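Local coordinates for coronin (PDB 4OZU), which probably binds actin filaments, as coronins generally do, and is represented here by its WD40 beta-propeller domain, at residues Gln22-Leu27 with Leu344-Phe349; Ala211-Ser216 with Glu246-Asp251; Thr237-Met242 with Ser268-Pro273; Asn316-Pro321 with Arg334-Glu339. All blocks are in the same frame, centred on the assembly; numbering follows the deposited sequence.

Contact 1: residues Gln22-Leu27 with Leu344-Phe349; sequences QQYSDL and LQPISF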
loop_
_atom_site.group_PDB
_atom_site.type_symbol
_atom_site.label_atom_id
_atom_site.label_comp_id
_atom_site.label_asym_id
_atom_site.label_seq_id
_atom_site.Cartn_x
_atom_site.Cartn_y
_atom_site.Cartn_z
ATOM N N GLN A 22 -16.059 10.054 14.877
ATOM C CA GLN A 22 -16.419 8.645 14.927
ATOM C C GLN A 22 -15.182 7.760 14.815
ATOM O O GLN A 22 -14.175 8.159 14.233
ATOM C CB GLN A 22 -17.399 8.300 13.807
ATOM C CG GLN A 22 -18.772 8.937 13.965
ATOM C CD GLN A 22 -19.668 8.674 12.769
ATOM O OE1 GLN A 22 -20.503 7.770 12.793
ATOM N NE2 GLN A 22 -19.499 9.469 11.715
ATOM N N GLN A 23 -15.280 6.559 15.375
ATOM C CA GLN A 23 -14.194 5.584 15.341
ATOM C C GLN A 23 -14.754 4.180 15.185
ATOM O O GLN A 23 -15.914 3.931 15.527
ATOM C CB GLN A 23 -13.366 5.648 16.625
ATOM C CG GLN A 23 -12.780 7.005 16.958
ATOM C CD GLN A 23 -12.161 7.044 18.348
ATOM O OE1 GLN A 23 -12.617 6.359 19.268
ATOM N NE2 GLN A 23 -11.111 7.840 18.503
ATOM N N TYR A 24 -13.928 3.266 14.680
ATOM C CA TYR A 24 -14.185 1.844 14.833
ATOM C C TYR A 24 -13.572 1.482 16.179
ATOM O O TYR A 24 -12.355 1.533 16.329
ATOM C CB TYR A 24 -13.576 1.022 13.692
ATOM C CG TYR A 24 -13.890 1.556 12.310
ATOM C CD1 TYR A 24 -13.134 2.580 11.748
ATOM C CD2 TYR A 24 -14.943 1.035 11.565
ATOM C CE1 TYR A 24 -13.417 3.071 10.485
ATOM C CE2 TYR A 24 -15.238 1.518 10.304
ATOM C CZ TYR A 24 -14.470 2.535 9.767
ATOM O OH TYR A 24 -14.767 3.017 8.519
ATOM N N SER A 25 -14.403 1.151 17.163
ATOM C CA SER A 25 -13.912 0.962 18.526
ATOM C C SER A 25 -14.328 -0.380 19.131
ATOM O O SER A 25 -15.106 -1.133 18.541
ATOM C CB SER A 25 -14.391 2.111 19.421
ATOM O OG SER A 25 -15.801 2.115 19.554
ATOM N N ASP A 26 -13.782 -0.660 20.312
ATOM C CA ASP A 26 -13.971 -1.930 21.005
ATOM C C ASP A 26 -13.499 -3.105 20.155
ATOM O O ASP A 26 -14.073 -4.198 20.170
ATOM C CB ASP A 26 -15.435 -2.099 21.417
ATOM C CG ASP A 26 -15.724 -1.475 22.768
ATOM O OD1 ASP A 26 -15.041 -1.838 23.750
ATOM O OD2 ASP A 26 -16.613 -0.607 22.848
ATOM N N LEU A 27 -12.422 -2.868 19.421
ATOM C CA LEU A 27 -11.782 -3.915 18.647
ATOM C C LEU A 27 -10.716 -4.601 19.494
ATOM O O LEU A 27 -10.352 -4.107 20.553
ATOM C CB LEU A 27 -11.162 -3.336 17.378
ATOM C CG LEU A 27 -12.094 -2.512 16.482
ATOM C CD1 LEU A 27 -11.306 -1.948 15.301
ATOM C CD2 LEU A 27 -13.272 -3.344 16.003
ATOM N N LEU A 344 -9.652 1.952 15.571
ATOM C CA LEU A 344 -9.231 2.452 14.267
ATOM C C LEU A 344 -9.785 3.866 14.111
ATOM O O LEU A 344 -10.998 4.094 14.211
ATOM C CB LEU A 344 -9.701 1.547 13.117
ATOM C CG LEU A 344 -9.123 0.130 13.027
ATOM C CD1 LEU A 344 -9.710 -0.607 11.830
ATOM C CD2 LEU A 344 -7.608 0.147 12.925
ATOM N N GLN A 345 -8.879 4.809 13.882
ATOM C CA GLN A 345 -9.217 6.228 13.820
ATOM C C GLN A 345 -9.099 6.743 12.389
ATOM O O GLN A 345 -7.998 6.838 11.853
ATOM C CB GLN A 345 -8.289 7.021 14.749
ATOM C CG GLN A 345 -8.425 8.529 14.660
ATOM C CD GLN A 345 -9.790 9.009 15.093
ATOM O OE1 GLN A 345 -10.140 8.927 16.269
ATOM N NE2 GLN A 345 -10.580 9.496 14.142
ATOM N N PRO A 346 -10.231 7.078 11.758
ATOM C CA PRO A 346 -10.085 7.614 10.403
ATOM C C PRO A 346 -9.564 9.051 10.397
ATOM O O PRO A 346 -9.932 9.863 11.250
ATOM C CB PRO A 346 -11.507 7.543 9.832
ATOM C CG PRO A 346 -12.295 6.715 10.794
ATOM C CD PRO A 346 -11.640 6.854 12.117
ATOM N N ILE A 347 -8.711 9.347 9.421
ATOM C CA ILE A 347 -8.202 10.693 9.205
ATOM C C ILE A 347 -8.451 11.075 7.757
ATOM O O ILE A 347 -7.905 10.448 6.851
ATOM C CB ILE A 347 -6.685 10.810 9.485
ATOM C CG1 ILE A 347 -6.291 10.140 10.808
ATOM C CG2 ILE A 347 -6.263 12.272 9.465
ATOM C CD1 ILE A 347 -6.840 10.799 12.032
ATOM N N SER A 348 -9.269 12.096 7.536
ATOM C CA SER A 348 -9.520 12.595 6.190
ATOM C C SER A 348 -8.459 13.618 5.804
ATOM O O SER A 348 -8.002 14.393 6.642
ATOM C CB SER A 348 -10.915 13.235 6.091
ATOM O OG SER A 348 -11.944 12.261 6.127
ATOM N N PHE A 349 -8.075 13.613 4.534
ATOM C CA PHE A 349 -7.230 14.661 3.979
ATOM C C PHE A 349 -8.058 15.427 2.959
ATOM O O PHE A 349 -8.470 14.884 1.927
ATOM C CB PHE A 349 -5.960 14.064 3.383
ATOM C CG PHE A 349 -5.178 13.267 4.383
ATOM C CD1 PHE A 349 -4.284 13.891 5.235
ATOM C CD2 PHE A 349 -5.387 11.907 4.518
ATOM C CE1 PHE A 349 -3.582 13.163 6.182
ATOM C CE2 PHE A 349 -4.687 11.173 5.460
ATOM C CZ PHE A 349 -3.789 11.805 6.294
#
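Tyr-24 and Leu-344 form a single antiparallel bridge, a hydrogen-bonded pair. N of Leu-344 donates to O of Tyr-24 at 2.8 Å, nearly straight. The return bond from N of Tyr-24 to O of Leu-344 is longer, 3.1 Å, and more bent. The Tyr-24 ring turns an edge to that same carbonyl oxygen. Its CD1 rests against CB of Leu-344 at 3.8 Å. Further along the ring, CE1 of Tyr-24 meets CG of Pro-346 at 3.8 Å. Leu-27 crosses Leu-344 at about a right angle, with its CD1 3.8 Å from CG of Leu-344.

Two amides meet beside the bridge. The extended chain of Gln-23 carries NE2 to OE1 of Gln-345 at 2.7 Å, with 166° at the hydrogen. The bond lies in the plane of both amides, although these are turned 60° apart. Gln-345 bends at chi2 (64°), which lets its NE2 donate to O of Pro-346 at 3.0 Å, from above the carbonyl plane. NE2 also bonds O of Trp-20, so both ends of this buried amide are held.

Further out, Tyr-24 OH is fixed by O of Leu-63. Strand 331-339 flanks strand 343-350 and is hydrogen-bonded to it through the backbones of Lys-337 and Gln-345. The N-terminal strand 16-25 thus pairs with a strand from near the C-terminus in one blade. This is the Velcro closure characteristic of WD40 beta-propellers.

Contact 2: residues Ala211-Ser216 with Glu246-Asp251; sequences ACHDGS and EMAIWD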
loop_
_atom_site.group_PDB
_atom_site.type_symbol
_atom_site.label_atom_id
_atom_site.label_comp_id
_atom_site.label_asym_id
_atom_site.label_seq_id
_atom_site.Cartn_x
_atom_site.Cartn_y
_atom_site.Cartn_z
ATOM N N ALA A 211 22.502 1.750 -4.400
ATOM C CA ALA A 211 22.504 2.043 -2.976
ATOM C C ALA A 211 21.645 3.282 -2.762
ATOM O O ALA A 211 22.006 4.362 -3.224
ATOM C CB ALA A 211 23.925 2.263 -2.476
ATOM N N CYS A 212 20.507 3.139 -2.086
ATOM C CA CYS A 212 19.548 4.242 -2.035
ATOM C C CYS A 212 19.709 5.137 -0.807
ATOM O O CYS A 212 19.460 6.338 -0.902
ATOM C CB CYS A 212 18.115 3.708 -2.115
ATOM S SG CYS A 212 17.623 2.560 -0.815
ATOM N N HIS A 213 20.125 4.567 0.329
ATOM C CA HIS A 213 20.411 5.350 1.530
ATOM C C HIS A 213 21.549 4.708 2.322
ATOM O O HIS A 213 21.726 3.494 2.277
ATOM C CB HIS A 213 19.145 5.492 2.381
ATOM C CG HIS A 213 18.024 6.172 1.660
ATOM N ND1 HIS A 213 17.917 7.544 1.581
ATOM C CD2 HIS A 213 16.975 5.672 0.967
ATOM C CE1 HIS A 213 16.848 7.860 0.871
ATOM N NE2 HIS A 213 16.257 6.740 0.490
ATOM N N ASP A 214 22.327 5.527 3.025
ATOM C CA ASP A 214 23.611 5.078 3.570
ATOM C C ASP A 214 23.546 4.687 5.041
ATOM O O ASP A 214 24.479 4.065 5.558
ATOM C CB ASP A 214 24.672 6.166 3.381
ATOM C CG ASP A 214 24.955 6.456 1.918
ATOM O OD1 ASP A 214 24.749 5.552 1.080
ATOM O OD2 ASP A 214 25.379 7.588 1.604
ATOM N N GLY A 215 22.462 5.050 5.717
ATOM C CA GLY A 215 22.255 4.656 7.102
ATOM C C GLY A 215 21.947 3.174 7.209
ATOM O O GLY A 215 21.844 2.488 6.195
ATOM N N SER A 216 21.790 2.677 8.432
ATOM C CA SER A 216 21.644 1.240 8.664
ATOM C C SER A 216 20.194 0.765 8.668
ATOM O O SER A 216 19.901 -0.339 8.208
ATOM C CB SER A 216 22.302 0.855 9.993
ATOM O OG SER A 216 23.685 1.156 9.981
ATOM N N GLU A 246 15.393 10.506 5.660
ATOM C CA GLU A 246 15.512 11.223 4.402
ATOM C C GLU A 246 14.765 10.497 3.295
ATOM O O GLU A 246 14.257 9.396 3.491
ATOM C CB GLU A 246 16.982 11.384 4.024
ATOM C CG GLU A 246 17.724 10.066 3.956
ATOM C CD GLU A 246 19.185 10.236 3.601
ATOM O OE1 GLU A 246 19.802 11.215 4.071
ATOM O OE2 GLU A 246 19.710 9.395 2.841
ATOM N N MET A 247 14.718 11.107 2.120
ATOM C CA MET A 247 13.991 10.532 1.003
ATOM C C MET A 247 14.684 10.845 -0.306
ATOM O O MET A 247 15.508 11.757 -0.384
ATOM C CB MET A 247 12.563 11.064 0.962
ATOM C CG MET A 247 12.495 12.567 0.847
ATOM S SD MET A 247 10.819 13.209 0.991
ATOM C CE MET A 247 11.145 14.969 1.073
ATOM N N ALA A 248 14.332 10.084 -1.333
ATOM C CA ALA A 248 14.913 10.268 -2.650
ATOM C C ALA A 248 13.928 9.885 -3.737
ATOM O O ALA A 248 13.084 9.007 -3.547
ATOM C CB ALA A 248 16.186 9.459 -2.788
ATOM N N ILE A 249 14.043 10.583 -4.865
ATOM C CA ILE A 249 13.335 10.246 -6.095
ATOM C C ILE A 249 14.357 9.697 -7.085
ATOM O O ILE A 249 15.429 10.280 -7.257
ATOM C CB ILE A 249 12.614 11.469 -6.699
ATOM C CG1 ILE A 249 11.485 11.929 -5.773
ATOM C CG2 ILE A 249 12.070 11.142 -8.103
ATOM C CD1 ILE A 249 10.789 13.200 -6.220
ATOM N N TRP A 250 14.017 8.573 -7.707
ATOM C CA TRP A 250 14.893 7.891 -8.650
ATOM C C TRP A 250 14.217 7.736 -9.986
ATOM O O TRP A 250 13.027 7.443 -10.060
ATOM C CB TRP A 250 15.284 6.504 -8.142
ATOM C CG TRP A 250 15.800 6.526 -6.767
ATOM C CD1 TRP A 250 15.065 6.511 -5.614
ATOM C CD2 TRP A 250 17.173 6.581 -6.372
ATOM N NE1 TRP A 250 15.898 6.546 -4.528
ATOM C CE2 TRP A 250 17.196 6.596 -4.964
ATOM C CE3 TRP A 250 18.380 6.624 -7.070
ATOM C CZ2 TRP A 250 18.383 6.647 -4.243
ATOM C CZ3 TRP A 250 19.553 6.674 -6.355
ATOM C CH2 TRP A 250 19.550 6.685 -4.954
ATOM N N ASP A 251 15.014 7.906 -11.027
ATOM C CA ASP A 251 14.624 7.625 -12.397
ATOM C C ASP A 251 15.267 6.303 -12.796
ATOM O O ASP A 251 16.491 6.213 -12.899
ATOM C CB ASP A 251 15.075 8.759 -13.311
ATOM C CG ASP A 251 14.726 8.527 -14.769
ATOM O OD1 ASP A 251 14.175 7.458 -15.112
ATOM O OD2 ASP A 251 15.013 9.432 -15.580
HETATM O O HOH W 1 22.068 8.377 2.555
#
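Residues 211-216 leave strand 205-211 as an irregular loop, while 246-251 is regular strand. The backbones do not pair: the nearest CA atoms, of Cys-212 and Ala-248, are 7.6 Å apart. Side chains and one water bridge most of the gap.

His-213 and Glu-246 meet tip to tip. ND1 of His-213 donates to OE2 of Glu-246 at 2.9 Å in an almost straight bond (178°). The oxygen lies in the imidazole plane and receives on its anti lone pair, with ring and carboxylate planes 59° apart. CG of Glu-246 sits in the crowded position between N and the carbonyl carbon (chi1 56°), and the chain runs extended to the ring. A water donates to OE2 of Glu-246 at 2.6 Å and accepts from N of Asp-214 at 2.9 Å. His-261 NE2 also bonds OE2, so three donors grip this oxygen, which would probably stabilise the charged carboxylate. CE1 of His-213 packs on CB of Ala-248 at 4.0 Å.

Further along the strand, CZ2 of Trp-250 touches CB of Cys-212 at 3.6 Å. O of Cys-212 lies at the indole edge. A Tris molecule, probably from the crystallisation liquor, bonds this loop.

Thr-236 OG1 joins NE2 of His-213 to NE1 of Trp-250. The network resembles the Asp-His-Ser/Thr-Trp tetrad of WD40 repeats; Glu-246 appears to play the acid's part, but from the strand rather than the preceding turn.

Contact 3: residues Thr237-Met242 with Ser268-Pro273; sequences TGFGKM and SSPLYP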
loop_
_atom_site.group_PDB
_atom_site.type_symbol
_atom_site.label_atom_id
_atom_site.label_comp_id
_atom_site.label_asym_id
_atom_site.label_seq_id
_atom_site.Cartn_x
_atom_site.Cartn_y
_atom_site.Cartn_z
ATOM N N THR A 237 12.298 6.075 1.047
ATOM C CA THR A 237 12.628 6.643 2.346
ATOM C C THR A 237 13.733 5.809 2.945
ATOM O O THR A 237 13.864 4.629 2.632
ATOM C CB THR A 237 11.446 6.635 3.322
ATOM O OG1 THR A 237 11.113 5.277 3.638
ATOM C CG2 THR A 237 10.240 7.338 2.732
ATOM N N GLY A 238 14.504 6.405 3.834
ATOM C CA GLY A 238 15.571 5.684 4.481
ATOM C C GLY A 238 16.293 6.579 5.450
ATOM O O GLY A 238 15.753 7.592 5.902
ATOM N N PHE A 239 17.521 6.199 5.769
ATOM C CA PHE A 239 18.296 6.910 6.766
ATOM C C PHE A 239 19.646 7.321 6.197
ATOM O O PHE A 239 20.269 6.574 5.435
ATOM C CB PHE A 239 18.465 6.041 8.010
ATOM C CG PHE A 239 17.169 5.737 8.713
ATOM C CD1 PHE A 239 16.286 4.805 8.193
ATOM C CD2 PHE A 239 16.830 6.394 9.886
ATOM C CE1 PHE A 239 15.087 4.528 8.833
ATOM C CE2 PHE A 239 15.635 6.116 10.536
ATOM C CZ PHE A 239 14.764 5.183 10.008
ATOM N N GLY A 240 20.083 8.525 6.549
ATOM C CA GLY A 240 21.391 9.007 6.150
ATOM C C GLY A 240 22.481 8.430 7.031
ATOM O O GLY A 240 22.202 7.677 7.971
ATOM N N LYS A 241 23.725 8.800 6.737
ATOM C CA LYS A 241 24.882 8.294 7.471
ATOM C C LYS A 241 24.801 8.643 8.954
ATOM O O LYS A 241 25.364 7.943 9.796
ATOM C CB LYS A 241 26.177 8.855 6.874
ATOM C CG LYS A 241 27.308 7.844 6.767
ATOM C CD LYS A 241 28.035 7.949 5.431
ATOM C CE LYS A 241 28.834 9.240 5.317
ATOM N NZ LYS A 241 29.500 9.367 3.990
ATOM N N MET A 242 24.100 9.729 9.266
ATOM C CA MET A 242 23.927 10.166 10.646
ATOM C C MET A 242 22.583 9.705 11.206
ATOM O O MET A 242 22.121 10.210 12.229
ATOM C CB MET A 242 24.054 11.686 10.729
ATOM C CG MET A 242 25.433 12.184 10.305
ATOM S SD MET A 242 25.708 13.935 10.622
ATOM C CE MET A 242 24.447 14.674 9.590
ATOM N N SER A 268 12.883 8.018 14.317
ATOM C CA SER A 268 13.544 6.719 14.468
ATOM C C SER A 268 12.880 5.616 13.653
ATOM O O SER A 268 13.534 4.649 13.263
ATOM C CB SER A 268 13.571 6.313 15.942
ATOM O OG SER A 268 12.259 6.260 16.471
ATOM N N SER A 269 11.584 5.758 13.401
ATOM C CA SER A 269 10.828 4.734 12.685
ATOM C C SER A 269 11.055 4.786 11.181
ATOM O O SER A 269 11.067 5.869 10.594
ATOM C CB SER A 269 9.332 4.884 12.966
ATOM O OG SER A 269 9.036 4.602 14.324
ATOM N N PRO A 270 11.223 3.613 10.543
ATOM C CA PRO A 270 11.178 3.632 9.080
ATOM C C PRO A 270 9.872 4.242 8.587
ATOM O O PRO A 270 8.831 4.088 9.232
ATOM C CB PRO A 270 11.288 2.153 8.699
ATOM C CG PRO A 270 12.015 1.530 9.835
ATOM C CD PRO A 270 11.591 2.286 11.065
ATOM N N LEU A 271 9.951 4.960 7.478
ATOM C CA LEU A 271 8.796 5.644 6.918
ATOM C C LEU A 271 8.221 4.885 5.730
ATOM O O LEU A 271 8.931 4.571 4.772
ATOM C CB LEU A 271 9.169 7.066 6.496
ATOM C CG LEU A 271 9.467 8.030 7.649
ATOM C CD1 LEU A 271 10.123 9.298 7.134
ATOM C CD2 LEU A 271 8.211 8.361 8.435
ATOM N N TYR A 272 6.932 4.576 5.823
ATOM C CA TYR A 272 6.184 3.983 4.724
ATOM C C TYR A 272 5.657 5.083 3.820
ATOM O O TYR A 272 4.888 5.935 4.276
ATOM C CB TYR A 272 5.026 3.131 5.252
ATOM C CG TYR A 272 5.506 1.878 5.938
ATOM C CD1 TYR A 272 5.715 0.711 5.213
ATOM C CD2 TYR A 272 5.786 1.867 7.299
ATOM C CE1 TYR A 272 6.177 -0.434 5.825
ATOM C CE2 TYR A 272 6.245 0.719 7.921
ATOM C CZ TYR A 272 6.443 -0.425 7.173
ATOM O OH TYR A 272 6.901 -1.568 7.772
ATOM N N PRO A 273 6.081 5.085 2.547
ATOM C CA PRO A 273 5.542 6.040 1.576
ATOM C C PRO A 273 4.259 5.530 0.932
ATOM O O PRO A 273 4.204 4.376 0.503
ATOM C CB PRO A 273 6.667 6.157 0.547
ATOM C CG PRO A 273 7.295 4.804 0.550
ATOM C CD PRO A 273 7.168 4.278 1.963
HETATM O O HOH W 2 12.408 4.437 5.928
#
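This contact lies at the joint between two propeller blades. Strand 233-239 belongs to one blade, and strand 271-275 is the first strand of the next. Where they meet, the two segments run roughly antiparallel, 160° apart. The nearest CA atoms, of Thr-237 and Leu-271, are 6.0 Å apart.

Thr-237 makes the polar link. Its OG1 occupies the crowded position between N and the carbonyl carbon (chi1 66°). From there it donates to O of Leu-271 at 2.6 Å, in the carbonyl plane and on a lone pair. A water donates to OG1 of Thr-237 at 2.8 Å and accepts from N of Leu-271 at 3.0 Å. The methyl CG2 of Thr-237 lies against CB of Leu-271 at 3.9 Å.

Phe-239 presents the far end of its ring to the loop before the strand. Its CZ is 3.5 Å from O of Ser-268, and N of Pro-270 sits at the ring edge. Lys-217 NZ bonds O of Ser-268, and Arg-245 NH1 bonds O of Ser-269.

One threonine hydroxyl therefore acts as both donor and acceptor. With its water it serves the N and O of Leu-271, so both backbone polar atoms of Leu-271 find a partner across the joint.

Contact 4: residues Asn316-Pro321 with Arg334-Glu339; sequences NFCFIP and RMLKQE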
loop_
_atom_site.group_PDB
_atom_site.type_symbol
_atom_site.label_atom_id
_atom_site.label_comp_id
_atom_site.label_asym_id
_atom_site.label_seq_id
_atom_site.Cartn_x
_atom_site.Cartn_y
_atom_site.Cartn_z
ATOM N N ASN A 316 -0.591 0.738 13.516
ATOM C CA ASN A 316 -0.672 0.219 12.159
ATOM C C ASN A 316 -1.531 1.183 11.360
ATOM O O ASN A 316 -2.230 2.019 11.933
ATOM C CB ASN A 316 -1.294 -1.181 12.106
ATOM C CG ASN A 316 -0.439 -2.242 12.770
ATOM O OD1 ASN A 316 0.623 -2.612 12.262
ATOM N ND2 ASN A 316 -0.917 -2.766 13.890
ATOM N N PHE A 317 -1.504 1.069 10.042
ATOM C CA PHE A 317 -2.338 1.940 9.233
ATOM C C PHE A 317 -2.529 1.409 7.822
ATOM O O PHE A 317 -1.892 0.442 7.402
ATOM C CB PHE A 317 -1.725 3.337 9.168
ATOM C CG PHE A 317 -0.574 3.432 8.223
ATOM C CD1 PHE A 317 0.704 3.074 8.623
ATOM C CD2 PHE A 317 -0.773 3.864 6.925
ATOM C CE1 PHE A 317 1.757 3.153 7.742
ATOM C CE2 PHE A 317 0.280 3.935 6.042
ATOM C CZ PHE A 317 1.540 3.586 6.449
ATOM N N CYS A 318 -3.435 2.058 7.104
ATOM C CA CYS A 318 -3.545 1.902 5.665
ATOM C C CYS A 318 -4.303 3.111 5.159
ATOM O O CYS A 318 -4.825 3.896 5.951
ATOM C CB CYS A 318 -4.261 0.609 5.273
ATOM S SG CYS A 318 -6.047 0.609 5.626
ATOM N N PHE A 319 -4.341 3.261 3.845
ATOM C CA PHE A 319 -5.156 4.283 3.208
ATOM C C PHE A 319 -6.234 3.589 2.394
ATOM O O PHE A 319 -6.036 2.463 1.942
ATOM C CB PHE A 319 -4.305 5.183 2.309
ATOM C CG PHE A 319 -3.520 6.222 3.057
ATOM C CD1 PHE A 319 -2.464 5.860 3.872
ATOM C CD2 PHE A 319 -3.832 7.563 2.928
ATOM C CE1 PHE A 319 -1.739 6.816 4.551
ATOM C CE2 PHE A 319 -3.112 8.521 3.604
ATOM C CZ PHE A 319 -2.064 8.146 4.416
ATOM N N ILE A 320 -7.366 4.254 2.201
ATOM C CA ILE A 320 -8.461 3.670 1.437
ATOM C C ILE A 320 -8.256 3.951 -0.041
ATOM O O ILE A 320 -7.485 4.842 -0.406
ATOM C CB ILE A 320 -9.845 4.215 1.884
ATOM C CG1 ILE A 320 -9.995 5.700 1.531
ATOM C CG2 ILE A 320 -10.045 3.970 3.376
ATOM C CD1 ILE A 320 -11.381 6.273 1.853
ATOM N N PRO A 321 -8.947 3.198 -0.903
ATOM C CA PRO A 321 -8.800 3.473 -2.335
ATOM C C PRO A 321 -9.458 4.786 -2.724
ATOM O O PRO A 321 -10.372 5.241 -2.040
ATOM C CB PRO A 321 -9.515 2.294 -3.005
ATOM C CG PRO A 321 -9.658 1.261 -1.943
ATOM C CD PRO A 321 -9.769 2.004 -0.658
ATOM N N ARG A 334 -7.857 9.111 2.674
ATOM C CA ARG A 334 -8.225 8.811 4.054
ATOM C C ARG A 334 -7.336 7.724 4.628
ATOM O O ARG A 334 -7.187 6.646 4.046
ATOM C CB ARG A 334 -9.695 8.390 4.153
ATOM C CG ARG A 334 -10.213 8.351 5.586
ATOM C CD ARG A 334 -11.589 7.690 5.685
ATOM N NE ARG A 334 -12.531 8.198 4.688
ATOM C CZ ARG A 334 -13.640 7.564 4.317
ATOM N NH1 ARG A 334 -13.969 6.401 4.871
ATOM N NH2 ARG A 334 -14.430 8.091 3.395
ATOM N N MET A 335 -6.730 8.035 5.765
ATOM C CA MET A 335 -5.948 7.063 6.511
ATOM C C MET A 335 -6.814 6.420 7.583
ATOM O O MET A 335 -7.614 7.092 8.224
ATOM C CB MET A 335 -4.736 7.733 7.153
ATOM C CG MET A 335 -3.870 6.809 7.990
ATOM S SD MET A 335 -2.671 7.730 8.977
ATOM C CE MET A 335 -1.670 8.468 7.695
ATOM N N LEU A 336 -6.651 5.115 7.758
ATOM C CA LEU A 336 -7.200 4.414 8.908
ATOM C C LEU A 336 -6.026 4.140 9.823
ATOM O O LEU A 336 -5.111 3.403 9.464
ATOM C CB LEU A 336 -7.906 3.124 8.494
ATOM C CG LEU A 336 -9.053 3.335 7.502
ATOM C CD1 LEU A 336 -9.586 2.011 6.972
ATOM C CD2 LEU A 336 -10.167 4.131 8.170
ATOM N N LYS A 337 -6.052 4.772 10.987
ATOM C CA LYS A 337 -4.949 4.743 11.939
ATOM C C LYS A 337 -5.293 3.874 13.146
ATOM O O LYS A 337 -6.201 4.210 13.882
ATOM C CB LYS A 337 -4.639 6.176 12.395
ATOM C CG LYS A 337 -3.565 6.301 13.461
ATOM C CD LYS A 337 -3.619 7.675 14.112
ATOM C CE LYS A 337 -2.708 7.755 15.327
ATOM N NZ LYS A 337 -3.166 8.811 16.272
ATOM N N GLN A 338 -4.583 2.769 13.361
ATOM C CA GLN A 338 -4.789 1.991 14.587
ATOM C C GLN A 338 -4.168 2.716 15.769
ATOM O O GLN A 338 -2.984 3.070 15.744
ATOM C CB GLN A 338 -4.193 0.586 14.478
ATOM C CG GLN A 338 -4.323 -0.251 15.751
ATOM C CD GLN A 338 -3.830 -1.676 15.554
ATOM O OE1 GLN A 338 -3.819 -2.191 14.430
ATOM N NE2 GLN A 338 -3.408 -2.317 16.642
ATOM N N GLU A 339 -4.981 2.937 16.795
ATOM C CA GLU A 339 -4.523 3.503 18.051
ATOM C C GLU A 339 -4.613 2.427 19.123
ATOM O O GLU A 339 -5.676 1.851 19.344
ATOM C CB GLU A 339 -5.353 4.731 18.422
ATOM C CG GLU A 339 -5.222 5.854 17.410
ATOM C CD GLU A 339 -5.937 7.121 17.832
ATOM O OE1 GLU A 339 -6.927 7.024 18.587
ATOM O OE2 GLU A 339 -5.507 8.214 17.406
HETATM O O HOH W 3 -6.876 7.501 0.561
#
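CG of Met-335 stands anti to the backbone N (chi1 178°), and the chain turns at chi3 (-64°). CG of Phe-319 lies beside its own N, and the side chains cross obliquely. CB of Met-335 sits over the Phe-319 ring face, 4.0 Å from its centroid, a CH-pi contact. The turn brings CE of Met-335 tightly against CZ of Phe-319 at 3.3 Å. SD is oblique to the ring, a Met-aromatic contact. Arg-334 bends at chi3 (-48°), laying its guanidinium face under Ile-320, whose CD1 is 3.6 Å from CZ of Arg-334. Glu-331 of the same strand salt-bridges Arg-334 NE.

These residues belong to the antiparallel hairpin of strands 317-319 and 331-339. N of Leu-336 bonds O of Cys-318 at 2.8 Å. The reverse bond, from N of Cys-318 to O of Leu-336, is longer at 3.2 Å. N of Ile-320 donates to O of Arg-334 at 3.0 Å, and a water joins Ile-320 O to Arg-334 N.

ND2 of Asn-316 donates to OE1 of Gln-338 alongside at 3.0 Å, from above the carbonyl plane. Ser-30 O holds Gln-338 NE2. N of Asn-316 is buried with no partner in the model.

Phe-317, Phe-319 and Met-335 share one sheet face and pack on Cys-285 of the adjoining blade. Apolar contacts thus join the blades, while the Asn-316 and Gln-338 amides link the two strands at one end.

Contacts 1 and 4 lie in one sheet, with centres 8 Å apart. Strands 331-339 and 343-350 are neighbours there, and N of Gln-345 is 2.7 Å from O of Lys-337. Contacts 2 and 3 form a second cluster, with centres 9 Å apart. It is joined where N of Gly-215 lies 2.7 Å from O of Phe-239. The blade that begins with strand 271-275 links the clusters: CB of Tyr-272 in contact 3 packs on CZ of Phe-317 in contact 4 at 3.7 Å. Contacts 1 and 2 are well separated, with centres 33 Å apart. The bound Tris molecule is beside contact 2, far from the ring closure.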